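Local coordinates for serine-rich secreted cell wall anchored (LPXTG-motif ) protein (Lactobacillus reuteri ATCC 53608, PDB 5NXK) that is a secreted, cell-wall-anchored adhesin with a beta-solenoid fold, probably helping this gut bacterium adhere to its host, at residues D158-I169 with N181-T192. Sequence-based numbering, arbitrary orientation.
Sequences DKTTALYVSNAI and NSATDIDMWLLT
The tyrosine ring of Y164 presents its edge to the indole of W189, a T-shaped pair: its centroid lies 5.4 Å from that of the five-membered ring of W189, with planes at 84°. Y164 CE1 meets one indole face and I186 CD1 the opposite one, both offset toward the rim. Both aromatic side chains have CG anti to the backbone N (chi1 -168° for Y164), which carries the two rings out the same way from adjacent strands. T161 CG2 meets the indole at its edge.

On another side of the backbones, M188 CG touches both L163 CD1 (3.9 Å) and I169 CD1 (3.8 Å), which reach it from the same side, and I169 CG1 also meets L190 CD2. Backbone bonds run both ways across the contact, from A162 N to I186 O (2.8 Å) and from W189 N to L163 O (2.8 Å). Farther along, S166 OG donates to L191 O at 2.7 Å.

Polar and watery, the T160–D185 end contrasts with this apolar packing. D185 OD2 accepts from T160 N at 3.1 Å, on the anti side and well out of the carboxylate plane, and T160 OG1 accepts from D185 N. One water links D158 O to D185 OD2; a second joins T160 OG1 to A183 O. K159 directs its amine to a salt bridge with E220.

These segments are parallel neighbouring turns of the beta-solenoid: A162 and Y164 bond back to L112 and V113 on one side, whereas W189, whose NE1 bonds D226, faces strand 221-226 on the other.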
ATOM      1  N   ASP A 158      11.911 -13.930   7.820  1.00 32.25           N
ATOM      2  CA  ASP A 158      10.586 -13.315   7.810  1.00 32.18           C
ATOM      3  C   ASP A 158      10.706 -11.810   7.807  1.00 34.45           C
ATOM      4  O   ASP A 158      11.538 -11.255   8.521  1.00 36.70           O
ATOM      5  CB  ASP A 158       9.765 -13.743   9.033  1.00 38.55           C
ATOM      6  CG  ASP A 158       9.333 -15.197   8.984  1.00 47.77           C
ATOM      7  OD1 ASP A 158       9.484 -15.844   7.926  1.00 49.46           O
ATOM      8  OD2 ASP A 158       8.826 -15.690  10.014  1.00 57.30           O
ATOM      9  N   LYS A 159       9.868 -11.144   7.020  1.00 32.43           N
ATOM     10  CA  LYS A 159       9.869  -9.686   6.997  1.00 34.27           C
ATOM     11  C   LYS A 159       8.455  -9.179   7.193  1.00 25.54           C
ATOM     12  O   LYS A 159       7.503  -9.812   6.758  1.00 28.32           O
ATOM     13  CB  LYS A 159      10.438  -9.142   5.673  1.00 35.78           C
ATOM     14  CG  LYS A 159      11.827  -9.646   5.298  1.00 35.78           C
ATOM     15  CD  LYS A 159      12.909  -9.139   6.247  1.00 35.39           C
ATOM     16  CE  LYS A 159      14.258  -9.770   5.902  1.00 34.80           C
ATOM     17  NZ  LYS A 159      15.358  -9.335   6.819  1.00 32.11           N
ATOM     18  N   THR A 160       8.328  -8.026   7.842  1.00 24.47           N
ATOM     19  CA  THR A 160       7.042  -7.364   8.010  1.00 24.40           C
ATOM     20  C   THR A 160       6.972  -6.212   7.030  1.00 28.25           C
ATOM     21  O   THR A 160       8.004  -5.760   6.529  1.00 24.57           O
ATOM     22  CB  THR A 160       6.854  -6.828   9.425  1.00 29.62           C
ATOM     23  OG1 THR A 160       7.955  -5.968   9.757  1.00 31.31           O
ATOM     24  CG2 THR A 160       6.778  -7.975  10.427  1.00 31.16           C
ATOM     25  N   THR A 161       5.766  -5.731   6.755  1.00 26.86           N
ATOM     26  CA  THR A 161       5.619  -4.656   5.792  1.00 25.89           C
ATOM     27  C   THR A 161       4.491  -3.705   6.151  1.00 24.51           C
ATOM     28  O   THR A 161       3.520  -4.109   6.773  1.00 22.85           O
ATOM     29  CB  THR A 161       5.371  -5.225   4.363  1.00 30.74           C
ATOM     30  OG1 THR A 161       5.323  -4.151   3.420  1.00 31.21           O
ATOM     31  CG2 THR A 161       4.055  -6.021   4.309  1.00 25.98           C
ATOM     32  N   ALA A 162       4.625  -2.445   5.743  1.00 25.81           N
ATOM     33  CA  ALA A 162       3.577  -1.438   5.952  1.00 23.07           C
ATOM     34  C   ALA A 162       2.428  -1.581   4.961  1.00 26.37           C
ATOM     35  O   ALA A 162       1.286  -1.271   5.281  1.00 29.11           O
ATOM     36  CB  ALA A 162       4.162  -0.050   5.854  1.00 22.41           C
ATOM     37  N   LEU A 163       2.742  -2.023   3.746  1.00 23.41           N
ATOM     38  CA  LEU A 163       1.738  -2.145   2.689  1.00 26.81           C
ATOM     39  C   LEU A 163       1.950  -3.464   1.953  1.00 29.91           C
ATOM     40  O   LEU A 163       3.023  -3.702   1.391  1.00 30.81           O
ATOM     41  CB  LEU A 163       1.827  -0.971   1.704  1.00 28.44           C
ATOM     42  CG  LEU A 163       1.514   0.436   2.216  1.00 28.26           C
ATOM     43  CD1 LEU A 163       1.872   1.489   1.169  1.00 24.72           C
ATOM     44  CD2 LEU A 163       0.039   0.582   2.616  1.00 30.15           C
ATOM     45  N   TYR A 164       0.930  -4.317   1.946  1.00 26.65           N
ATOM     46  CA  TYR A 164       1.038  -5.612   1.277  1.00 22.85           C
ATOM     47  C   TYR A 164      -0.056  -5.663   0.220  1.00 26.62           C
ATOM     48  O   TYR A 164      -1.131  -6.231   0.430  1.00 28.39           O
ATOM     49  CB  TYR A 164       0.907  -6.748   2.291  1.00 24.07           C
ATOM     50  CG  TYR A 164       1.282  -8.127   1.813  1.00 26.85           C
ATOM     51  CD1 TYR A 164       2.613  -8.452   1.552  1.00 27.99           C
ATOM     52  CD2 TYR A 164       0.312  -9.126   1.664  1.00 25.18           C
ATOM     53  CE1 TYR A 164       2.970  -9.716   1.141  1.00 23.77           C
ATOM     54  CE2 TYR A 164       0.665 -10.413   1.257  1.00 21.92           C
ATOM     55  CZ  TYR A 164       1.995 -10.696   0.999  1.00 26.37           C
ATOM     56  OH  TYR A 164       2.382 -11.951   0.593  1.00 29.23           O
ATOM     57  N   VAL A 165       0.246  -5.052  -0.920  1.00 26.53           N
ATOM     58  CA  VAL A 165      -0.720  -4.838  -1.983  1.00 27.26           C
ATOM     59  C   VAL A 165      -0.224  -5.616  -3.183  1.00 29.44           C
ATOM     60  O   VAL A 165       0.865  -5.351  -3.695  1.00 23.70           O
ATOM     61  CB  VAL A 165      -0.859  -3.347  -2.339  1.00 26.86           C
ATOM     62  CG1 VAL A 165      -1.820  -3.161  -3.522  1.00 24.12           C
ATOM     63  CG2 VAL A 165      -1.305  -2.540  -1.118  1.00 23.57           C
ATOM     64  N   SER A 166      -1.015  -6.577  -3.640  1.00 22.62           N
ATOM     65  CA  SER A 166      -0.472  -7.566  -4.555  1.00 20.66           C
ATOM     66  C   SER A 166       0.052  -6.984  -5.871  1.00 21.02           C
ATOM     67  O   SER A 166       1.160  -7.324  -6.306  1.00 21.75           O
ATOM     68  CB  SER A 166      -1.533  -8.629  -4.847  1.00 24.50           C
ATOM     69  OG  SER A 166      -0.960  -9.693  -5.583  1.00 21.42           O
ATOM     70  N   ASN A 167      -0.731  -6.126  -6.520  1.00 16.44           N
ATOM     71  CA  ASN A 167      -0.437  -5.815  -7.927  1.00 23.21           C
ATOM     72  C   ASN A 167      -0.016  -4.402  -8.268  1.00 20.66           C
ATOM     73  O   ASN A 167       0.810  -4.209  -9.166  1.00 25.44           O
ATOM     74  CB  ASN A 167      -1.644  -6.164  -8.790  1.00 20.86           C
ATOM     75  CG  ASN A 167      -2.058  -7.596  -8.613  1.00 21.06           C
ATOM     76  OD1 ASN A 167      -3.075  -7.869  -7.982  1.00 22.74           O
ATOM     77  ND2 ASN A 167      -1.249  -8.525  -9.121  1.00 19.61           N
ATOM     78  N   ALA A 168      -0.621  -3.404  -7.637  1.00 18.38           N
ATOM     79  CA  ALA A 168      -0.237  -2.043  -8.006  1.00 22.45           C
ATOM     80  C   ALA A 168      -0.378  -1.031  -6.891  1.00 22.32           C
ATOM     81  O   ALA A 168      -1.374  -1.017  -6.179  1.00 20.29           O
ATOM     82  CB  ALA A 168      -1.041  -1.590  -9.216  1.00 24.19           C
ATOM     83  N   ILE A 169       0.640  -0.201  -6.720  1.00 18.14           N
ATOM     84  CA  ILE A 169       0.491   1.001  -5.901  1.00 23.47           C
ATOM     85  C   ILE A 169       0.823   2.186  -6.806  1.00 24.93           C
ATOM     86  O   ILE A 169       1.936   2.292  -7.331  1.00 22.32           O
ATOM     87  CB  ILE A 169       1.397   0.975  -4.664  1.00 22.59           C
ATOM     88  CG1 ILE A 169       1.033  -0.203  -3.757  1.00 20.04           C
ATOM     89  CG2 ILE A 169       1.282   2.267  -3.869  1.00 20.15           C
ATOM     90  CD1 ILE A 169       1.988  -0.351  -2.604  1.00 23.49           C
ATOM     91  N   ASN A 181       8.073   5.168   8.317  1.00 30.27           N
ATOM     92  CA  ASN A 181       8.047   3.813   8.848  1.00 33.36           C
ATOM     93  C   ASN A 181       8.948   3.690  10.069  1.00 30.95           C
ATOM     94  O   ASN A 181      10.168   3.857   9.987  1.00 30.19           O
ATOM     95  CB  ASN A 181       8.457   2.806   7.762  1.00 31.62           C
ATOM     96  CG  ASN A 181       8.101   1.367   8.122  1.00 31.27           C
ATOM     97  OD1 ASN A 181       7.836   1.045   9.274  1.00 30.19           O
ATOM     98  ND2 ASN A 181       8.089   0.495   7.117  1.00 25.63           N
ATOM     99  N   SER A 182       8.333   3.407  11.209  1.00 32.54           N
ATOM    100  CA  SER A 182       9.087   3.136  12.420  1.00 35.29           C
ATOM    101  C   SER A 182       8.627   1.815  13.032  1.00 36.37           C
ATOM    102  O   SER A 182       8.742   1.614  14.234  1.00 35.76           O
ATOM    103  CB  SER A 182       8.930   4.289  13.419  1.00 34.07           C
ATOM    104  OG  SER A 182       7.559   4.524  13.699  1.00 32.79           O
ATOM    105  N   ALA A 183       8.105   0.916  12.199  1.00 29.99           N
ATOM    106  CA  ALA A 183       7.447  -0.278  12.720  1.00 32.19           C
ATOM    107  C   ALA A 183       7.722  -1.553  11.932  1.00 34.60           C
ATOM    108  O   ALA A 183       7.741  -2.646  12.505  1.00 33.56           O
ATOM    109  CB  ALA A 183       5.946  -0.045  12.765  1.00 28.56           C
ATOM    110  N   THR A 184       7.917  -1.429  10.622  1.00 29.60           N
ATOM    111  CA  THR A 184       8.013  -2.625   9.788  1.00 30.08           C
ATOM    112  C   THR A 184       9.261  -2.647   8.905  1.00 29.12           C
ATOM    113  O   THR A 184       9.899  -1.612   8.689  1.00 28.29           O
ATOM    114  CB  THR A 184       6.741  -2.774   8.923  1.00 31.66           C
ATOM    115  OG1 THR A 184       6.508  -1.562   8.198  1.00 31.46           O
ATOM    116  CG2 THR A 184       5.512  -3.050   9.825  1.00 27.27           C
ATOM    117  N   ASP A 185       9.606  -3.832   8.401  1.00 25.06           N
ATOM    118  CA  ASP A 185      10.844  -4.015   7.649  1.00 23.60           C
ATOM    119  C   ASP A 185      10.765  -3.467   6.236  1.00 29.77           C
ATOM    120  O   ASP A 185      11.791  -3.156   5.620  1.00 24.99           O
ATOM    121  CB  ASP A 185      11.222  -5.495   7.574  1.00 29.42           C
ATOM    122  CG  ASP A 185      11.418  -6.127   8.948  1.00 38.12           C
ATOM    123  OD1 ASP A 185      11.989  -5.462   9.840  1.00 36.83           O
ATOM    124  OD2 ASP A 185      11.023  -7.301   9.120  1.00 38.76           O
ATOM    125  N   ILE A 186       9.554  -3.405   5.695  1.00 25.41           N
ATOM    126  CA  ILE A 186       9.379  -3.061   4.284  1.00 27.53           C
ATOM    127  C   ILE A 186       8.299  -1.977   4.165  1.00 26.94           C
ATOM    128  O   ILE A 186       7.282  -2.069   4.835  1.00 24.48           O
ATOM    129  CB  ILE A 186       8.999  -4.317   3.442  1.00 20.25           C
ATOM    130  CG1 ILE A 186      10.053  -5.418   3.623  1.00 24.65           C
ATOM    131  CG2 ILE A 186       8.840  -3.958   1.962  1.00 21.80           C
ATOM    132  CD1 ILE A 186       9.669  -6.740   2.962  1.00 24.44           C
ATOM    133  N   ASP A 187       8.527  -0.945   3.349  1.00 24.27           N
ATOM    134  CA  ASP A 187       7.517   0.105   3.169  1.00 20.02           C
ATOM    135  C   ASP A 187       6.398  -0.352   2.223  1.00 23.99           C
ATOM    136  O   ASP A 187       5.218  -0.168   2.515  1.00 28.40           O
ATOM    137  CB  ASP A 187       8.136   1.401   2.634  1.00 22.48           C
ATOM    138  CG  ASP A 187       9.162   2.028   3.594  1.00 33.51           C
ATOM    139  OD1 ASP A 187       9.144   1.728   4.810  1.00 31.60           O
ATOM    140  OD2 ASP A 187       9.989   2.839   3.117  1.00 33.61           O
ATOM    141  N   MET A 188       6.772  -0.940   1.087  1.00 22.00           N
ATOM    142  CA  MET A 188       5.786  -1.429   0.109  1.00 24.92           C
ATOM    143  C   MET A 188       6.185  -2.818  -0.346  1.00 25.93           C
ATOM    144  O   MET A 188       7.252  -2.988  -0.930  1.00 25.87           O
ATOM    145  CB  MET A 188       5.703  -0.517  -1.112  1.00 23.58           C
ATOM    146  CG  MET A 188       5.178   0.885  -0.852  1.00 32.36           C
ATOM    147  SD  MET A 188       5.268   1.868  -2.378  1.00 30.71           S
ATOM    148  CE  MET A 188       4.455   3.375  -1.853  1.00 29.12           C
ATOM    149  N   TRP A 189       5.337  -3.807  -0.095  1.00 23.21           N
ATOM    150  CA  TRP A 189       5.618  -5.160  -0.530  1.00 21.26           C
ATOM    151  C   TRP A 189       4.514  -5.597  -1.478  1.00 25.88           C
ATOM    152  O   TRP A 189       3.371  -5.779  -1.064  1.00 23.85           O
ATOM    153  CB  TRP A 189       5.703  -6.127   0.662  1.00 22.76           C
ATOM    154  CG  TRP A 189       6.289  -7.464   0.316  1.00 24.15           C
ATOM    155  CD1 TRP A 189       6.632  -7.913  -0.927  1.00 24.14           C
ATOM    156  CD2 TRP A 189       6.642  -8.516   1.231  1.00 26.88           C
ATOM    157  NE1 TRP A 189       7.162  -9.172  -0.845  1.00 24.26           N
ATOM    158  CE2 TRP A 189       7.183  -9.565   0.466  1.00 22.44           C
ATOM    159  CE3 TRP A 189       6.545  -8.669   2.620  1.00 26.91           C
ATOM    160  CZ2 TRP A 189       7.629 -10.757   1.043  1.00 25.86           C
ATOM    161  CZ3 TRP A 189       6.993  -9.850   3.189  1.00 25.18           C
ATOM    162  CH2 TRP A 189       7.527 -10.877   2.404  1.00 26.30           C
ATOM    163  N   LEU A 190       4.866  -5.762  -2.748  1.00 21.57           N
ATOM    164  CA  LEU A 190       3.913  -6.180  -3.764  1.00 21.78           C
ATOM    165  C   LEU A 190       4.333  -7.562  -4.228  1.00 24.83           C
ATOM    166  O   LEU A 190       5.408  -7.737  -4.803  1.00 30.67           O
ATOM    167  CB  LEU A 190       3.862  -5.202  -4.937  1.00 21.58           C
ATOM    168  CG  LEU A 190       3.453  -3.747  -4.653  1.00 22.81           C
ATOM    169  CD1 LEU A 190       4.639  -2.895  -4.195  1.00 19.25           C
ATOM    170  CD2 LEU A 190       2.757  -3.117  -5.866  1.00 21.40           C
ATOM    171  N   LEU A 191       3.481  -8.540  -3.949  1.00 23.82           N
ATOM    172  CA  LEU A 191       3.781  -9.943  -4.209  1.00 20.83           C
ATOM    173  C   LEU A 191       2.606 -10.597  -4.937  1.00 20.02           C
ATOM    174  O   LEU A 191       1.449 -10.326  -4.618  1.00 23.06           O
ATOM    175  CB  LEU A 191       4.069 -10.677  -2.883  1.00 20.82           C
ATOM    176  CG  LEU A 191       4.425 -12.172  -2.880  1.00 26.68           C
ATOM    177  CD1 LEU A 191       5.436 -12.485  -1.756  1.00 20.06           C
ATOM    178  CD2 LEU A 191       3.162 -13.055  -2.743  1.00 24.35           C
ATOM    179  N   THR A 192       2.892 -11.450  -5.912  1.00 20.82           N
ATOM    180  CA  THR A 192       1.844 -12.309  -6.453  1.00 23.12           C
ATOM    181  C   THR A 192       2.232 -13.754  -6.192  1.00 24.36           C
ATOM    182  O   THR A 192       3.402 -14.104  -6.187  1.00 25.11           O
ATOM    183  CB  THR A 192       1.611 -12.092  -7.967  1.00 22.89           C
ATOM    184  OG1 THR A 192       2.733 -12.606  -8.704  1.00 25.10           O
ATOM    185  CG2 THR A 192       1.460 -10.601  -8.283  1.00 18.95           C
TER
HETATM  186  O   HOH W   1      10.915  -9.460  11.006  1.00 54.29           O
HETATM  187  O   HOH W   2       8.422  -5.586  12.265  1.00 37.21           O